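Long-range contacts in spike protein S1 (Bat coronavirus HKU9, PDB 5GYQ), which probably attaches the virion to host cells through a receptor, this chain being the putative receptor-binding domain in the C-terminal part of S1: residues P42-Q47 with L102-L107; I71-L76 with Y147-A152. One frame throughout, in Å; residues are numbered along the deposited sequence.

Interaction 1: P42-Q47 with L102-L107; sequences PTHQLQ and LHAFYL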
# COMPACT_ATOMS: atom_id res chain seq x y z
N PRO A 42 5.43 -8.54 10.09
CA PRO A 42 6.55 -8.07 10.92
C PRO A 42 6.73 -6.56 10.78
O PRO A 42 7.48 -6.11 9.92
CB PRO A 42 7.75 -8.83 10.35
CG PRO A 42 7.37 -9.10 8.93
CD PRO A 42 5.88 -9.31 8.93
N THR A 43 6.05 -5.80 11.64
CA THR A 43 5.95 -4.36 11.49
C THR A 43 7.28 -3.62 11.62
O THR A 43 8.03 -3.81 12.58
CB THR A 43 4.97 -3.77 12.51
OG1 THR A 43 3.67 -4.35 12.31
CG2 THR A 43 4.87 -2.26 12.36
N HIS A 44 7.57 -2.78 10.63
CA HIS A 44 8.72 -1.88 10.66
C HIS A 44 8.28 -0.49 11.09
O HIS A 44 8.98 0.19 11.84
CB HIS A 44 9.40 -1.83 9.29
CG HIS A 44 10.31 -0.66 9.10
ND1 HIS A 44 11.63 -0.68 9.51
CD2 HIS A 44 10.10 0.55 8.55
CE1 HIS A 44 12.19 0.48 9.21
NE2 HIS A 44 11.29 1.25 8.63
N GLN A 45 7.10 -0.08 10.62
CA GLN A 45 6.53 1.21 10.97
C GLN A 45 5.05 1.27 10.60
O GLN A 45 4.70 1.06 9.44
CB GLN A 45 7.30 2.35 10.28
CG GLN A 45 7.81 3.43 11.23
CD GLN A 45 9.28 3.25 11.59
OE1 GLN A 45 10.03 2.61 10.85
NE2 GLN A 45 9.69 3.81 12.72
N LEU A 46 4.20 1.57 11.57
CA LEU A 46 2.76 1.68 11.31
C LEU A 46 2.25 3.07 11.68
O LEU A 46 2.25 3.45 12.85
CB LEU A 46 1.99 0.60 12.09
CG LEU A 46 0.46 0.63 12.02
CD1 LEU A 46 -0.04 0.44 10.60
CD2 LEU A 46 -0.13 -0.42 12.95
N GLN A 47 1.82 3.82 10.67
CA GLN A 47 1.38 5.19 10.90
C GLN A 47 -0.06 5.39 10.44
O GLN A 47 -0.38 5.16 9.28
CB GLN A 47 2.30 6.16 10.16
CG GLN A 47 2.03 7.62 10.48
CD GLN A 47 2.53 8.02 11.85
OE1 GLN A 47 3.69 7.79 12.19
NE2 GLN A 47 1.65 8.60 12.65
N LEU A 102 -0.57 3.68 6.84
CA LEU A 102 0.62 3.25 6.13
C LEU A 102 1.33 2.19 6.96
O LEU A 102 1.80 2.47 8.07
CB LEU A 102 1.56 4.43 5.88
CG LEU A 102 0.99 5.65 5.17
CD1 LEU A 102 2.04 6.73 5.07
CD2 LEU A 102 0.47 5.27 3.79
N HIS A 103 1.40 0.98 6.43
CA HIS A 103 2.02 -0.12 7.16
C HIS A 103 3.24 -0.65 6.42
O HIS A 103 3.13 -1.37 5.43
CB HIS A 103 1.01 -1.25 7.38
CG HIS A 103 1.47 -2.28 8.36
ND1 HIS A 103 0.68 -3.33 8.76
CD2 HIS A 103 2.64 -2.41 9.04
CE1 HIS A 103 1.34 -4.07 9.63
NE2 HIS A 103 2.53 -3.53 9.82
N ALA A 104 4.42 -0.29 6.93
CA ALA A 104 5.67 -0.79 6.40
C ALA A 104 6.17 -1.95 7.24
O ALA A 104 6.22 -1.87 8.47
CB ALA A 104 6.71 0.31 6.35
N PHE A 105 6.53 -3.04 6.57
CA PHE A 105 6.94 -4.27 7.25
C PHE A 105 8.21 -4.84 6.63
O PHE A 105 8.53 -4.55 5.48
CB PHE A 105 5.82 -5.30 7.22
CG PHE A 105 5.31 -5.62 5.83
CD1 PHE A 105 5.83 -6.69 5.12
CD2 PHE A 105 4.32 -4.85 5.24
CE1 PHE A 105 5.36 -6.98 3.85
CE2 PHE A 105 3.86 -5.13 3.97
CZ PHE A 105 4.38 -6.20 3.28
N TYR A 106 8.92 -5.65 7.40
CA TYR A 106 10.22 -6.18 6.98
C TYR A 106 10.11 -7.25 5.90
O TYR A 106 9.25 -8.13 5.96
CB TYR A 106 10.98 -6.75 8.19
CG TYR A 106 11.47 -5.68 9.14
CD1 TYR A 106 12.68 -5.03 8.93
CD2 TYR A 106 10.72 -5.32 10.25
CE1 TYR A 106 13.13 -4.05 9.79
CE2 TYR A 106 11.16 -4.34 11.12
CZ TYR A 106 12.37 -3.71 10.89
OH TYR A 106 12.81 -2.73 11.75
N LEU A 107 10.98 -7.15 4.90
CA LEU A 107 11.09 -8.16 3.85
C LEU A 107 12.45 -8.84 3.91
O LEU A 107 12.64 -9.92 3.34
CB LEU A 107 10.90 -7.52 2.47
CG LEU A 107 9.48 -7.22 2.00
CD1 LEU A 107 9.51 -6.51 0.66
CD2 LEU A 107 8.67 -8.50 1.91
O HOH W 1 10.86 -0.79 13.68
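Gln45 and Ala104 face each other as an antiparallel hydrogen-bonded pair. Gln45 N donates to Ala104 O, and Ala104 N donates to Gln45 O at 2.9 Å. Gln47 and Leu102 form the next such pair. Ala104 O also accepts from His44 N at 2.7 Å, so two successive amides share one carbonyl. This is a classic beta bulge, and it shifts the register by one residue between Thr43 and Gln45. Beyond it Tyr106 N donates to Pro42 O. The bonds join edge strand 43-49 to strand 100-111 in the five-stranded antiparallel sheet of the S1 C-terminal domain.

Thr43 OG1 lies at the edge of the His103 ring, 2.9 Å from NE2, in a hydrogen bond. Val37 O takes the other ring nitrogen, ND1, so both ring nitrogens have a partner.

At the bulge, His44 turns its edge to the face of Tyr106 in an offset edge-to-face pair, planes at 84°. His44 CG stands anti to the backbone N (chi1 163°), which brings the ring edge to Tyr106. His44 CB sits over the Tyr106 face, 3.9 Å from the centroid. His44 ND1 makes a weak bond to Tyr106 OH, 3.3 Å. Further along, Leu46 CD1 packs off-centre on the His103 ring.

Interaction 2: I71-L76 with Y147-A152; sequences INETHL and YVYGLA. With NAG (2-acetamido-2-deoxy-beta-D-glucopyranose), chain B.
Tyr149 N donates to Ile71 O at 2.9 Å, and Ile71 N answers with a bond to Tyr149 O. The two residues are an antiparallel hydrogen-bonded pair. The side chains of both lie on the same face of the sheet.

The Tyr149 side chain runs from this pair toward the start of helix 73-81. Its CB lies 3.7 Å from Ile71 O. CG is anti to the carbonyl carbon (chi1 -57°), and CD2 also passes near Ile71 O. The same CD2 meets Leu76 CD2 at 4.3 Å. CE2 is 3.1 Å from Glu73 OE2. At the tip, OH gives a weak hydrogen bond to the same oxygen. Carboxylate and ring planes are 70° apart. The other carboxylate oxygen, OE1, is bound by Asn77 ND2. His44 stacks on the Tyr149 ring.

The apolar part is carried by Ile71. Its CG2 packs on Leu151 CB at 3.7 Å, and its CD1 approaches Leu151 CD2. Leu76 CD1 adds a looser contact with Leu151 CD1. Water 2 bridges the strand to the helix start, donating to Tyr147 O and accepting from Glu73 N.

Asn72 sits between strand and helix. Its CB lies 3.3 Å from Tyr147 O. OD1 accepts from His75 N in a nearly straight bond of 171°. ND2 is bonded covalently to C1 of the N-acetylglucosamine (NAG) and also hydrogen-bonds with Ser146 OG. NAG N2 donates to Thr74 OG1 at 2.9 Å, and NAG C1 lies over one face of the His75 ring. Asn72 is thus at once the N-cap of helix 73-81 and the asparagine of an Asn-Glu-Thr sequon, an N-glycosylation site with its glycan attached.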
# COMPACT_ATOMS: atom_id res chain seq x y z
N ILE A 71 9.26 -0.48 -0.96
CA ILE A 71 9.70 0.90 -0.75
C ILE A 71 10.96 0.93 0.12
O ILE A 71 11.06 0.16 1.07
CB ILE A 71 8.56 1.74 -0.09
CG1 ILE A 71 8.90 3.22 -0.03
CG2 ILE A 71 8.21 1.20 1.30
CD1 ILE A 71 7.73 4.08 0.45
N ASN A 72 11.93 1.77 -0.21
CA ASN A 72 13.13 1.80 0.62
C ASN A 72 13.04 2.93 1.66
O ASN A 72 12.09 3.71 1.65
CB ASN A 72 14.41 1.89 -0.24
CG ASN A 72 14.69 3.27 -0.84
OD1 ASN A 72 13.96 4.24 -0.63
ND2 ASN A 72 15.78 3.34 -1.60
N GLU A 73 14.02 2.98 2.55
CA GLU A 73 13.95 3.84 3.74
C GLU A 73 13.78 5.33 3.42
O GLU A 73 12.99 6.01 4.06
CB GLU A 73 15.20 3.64 4.60
CG GLU A 73 15.20 4.47 5.89
CD GLU A 73 14.26 3.94 6.96
OE1 GLU A 73 14.01 4.66 7.95
OE2 GLU A 73 13.78 2.79 6.83
N THR A 74 14.54 5.83 2.44
CA THR A 74 14.46 7.23 2.04
C THR A 74 13.04 7.61 1.62
O THR A 74 12.43 8.57 2.13
CB THR A 74 15.43 7.54 0.88
OG1 THR A 74 16.75 7.12 1.21
CG2 THR A 74 15.43 9.03 0.55
N HIS A 75 12.51 6.82 0.69
CA HIS A 75 11.18 7.06 0.14
C HIS A 75 10.10 6.86 1.20
O HIS A 75 9.08 7.54 1.17
CB HIS A 75 10.93 6.14 -1.05
CG HIS A 75 11.82 6.41 -2.22
ND1 HIS A 75 12.14 5.45 -3.15
CD2 HIS A 75 12.45 7.55 -2.61
CE1 HIS A 75 12.93 5.98 -4.07
NE2 HIS A 75 13.14 7.25 -3.77
N LEU A 76 10.33 5.93 2.12
CA LEU A 76 9.38 5.69 3.21
C LEU A 76 9.31 6.88 4.15
O LEU A 76 8.22 7.32 4.54
CB LEU A 76 9.76 4.43 3.99
CG LEU A 76 8.82 4.07 5.14
CD1 LEU A 76 7.43 3.75 4.62
CD2 LEU A 76 9.37 2.92 5.96
N TYR A 147 17.91 -2.00 -0.21
CA TYR A 147 17.28 -2.70 0.89
C TYR A 147 15.85 -2.18 0.97
O TYR A 147 15.62 -0.97 0.91
CB TYR A 147 18.02 -2.49 2.21
CG TYR A 147 17.28 -3.03 3.40
CD1 TYR A 147 17.25 -4.40 3.66
CD2 TYR A 147 16.61 -2.19 4.27
CE1 TYR A 147 16.57 -4.90 4.76
CE2 TYR A 147 15.93 -2.67 5.36
CZ TYR A 147 15.91 -4.03 5.60
OH TYR A 147 15.23 -4.52 6.69
N VAL A 148 14.90 -3.09 1.11
CA VAL A 148 13.51 -2.74 0.83
C VAL A 148 12.53 -3.26 1.88
O VAL A 148 12.69 -4.35 2.43
CB VAL A 148 13.13 -3.26 -0.58
CG1 VAL A 148 11.79 -3.97 -0.58
CG2 VAL A 148 13.15 -2.12 -1.59
N TYR A 149 11.52 -2.44 2.16
CA TYR A 149 10.42 -2.82 3.02
C TYR A 149 9.16 -3.07 2.20
O TYR A 149 9.00 -2.52 1.11
CB TYR A 149 10.13 -1.74 4.06
CG TYR A 149 11.31 -1.40 4.93
CD1 TYR A 149 11.73 -2.27 5.93
CD2 TYR A 149 12.00 -0.21 4.77
CE1 TYR A 149 12.81 -1.97 6.73
CE2 TYR A 149 13.08 0.10 5.57
CZ TYR A 149 13.48 -0.78 6.55
OH TYR A 149 14.56 -0.48 7.35
N GLY A 150 8.29 -3.92 2.72
CA GLY A 150 6.96 -4.06 2.17
C GLY A 150 6.11 -2.90 2.65
O GLY A 150 6.31 -2.39 3.74
N LEU A 151 5.16 -2.48 1.82
CA LEU A 151 4.28 -1.38 2.17
C LEU A 151 2.84 -1.68 1.77
O LEU A 151 2.55 -1.94 0.59
CB LEU A 151 4.72 -0.07 1.51
CG LEU A 151 3.80 1.12 1.80
CD1 LEU A 151 3.89 1.52 3.26
CD2 LEU A 151 4.12 2.30 0.90
N ALA A 152 1.97 -1.64 2.77
CA ALA A 152 0.54 -1.73 2.57
C ALA A 152 -0.11 -0.42 2.99
O ALA A 152 -0.04 -0.02 4.16
CB ALA A 152 -0.05 -2.90 3.35
C1 NAG B . 16.24 4.53 -2.26
C2 NAG B . 17.63 4.92 -1.82
C3 NAG B . 17.99 6.28 -2.40
C4 NAG B . 17.84 6.26 -3.92
C5 NAG B . 16.49 5.67 -4.35
C6 NAG B . 16.42 5.39 -5.83
C7 NAG B . 18.37 3.95 0.31
C8 NAG B . 18.41 4.11 1.80
N2 NAG B . 17.75 4.93 -0.37
O3 NAG B . 19.34 6.58 -2.04
O4 NAG B . 17.85 7.59 -4.44
O5 NAG B . 16.21 4.43 -3.68
O6 NAG B . 15.14 4.91 -6.21
O7 NAG B . 18.88 2.99 -0.26
O HOH W 2 16.33 1.25 2.28

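From the N terminus the chain first runs through 42-47 and then through 71-76, where strand 63-71 passes into helix 73-81. At 102-107 it returns beside 42-47, and interaction 1 closes a loop with 54 residues between its segments. At 147-152 it meets 71-76, and interaction 2 closes a second loop, with 70 residues between. The segments alternate, so the loops cross rather than nest. Strands 100-111 and 146-157 are neighbours in the antiparallel sheet, with Phe105 O probably accepting from Gly150 N. Interaction 1 adds the outermost strand 43-49 to this pair; interaction 2 joins its other side to strand 63-71 and helix 73-81.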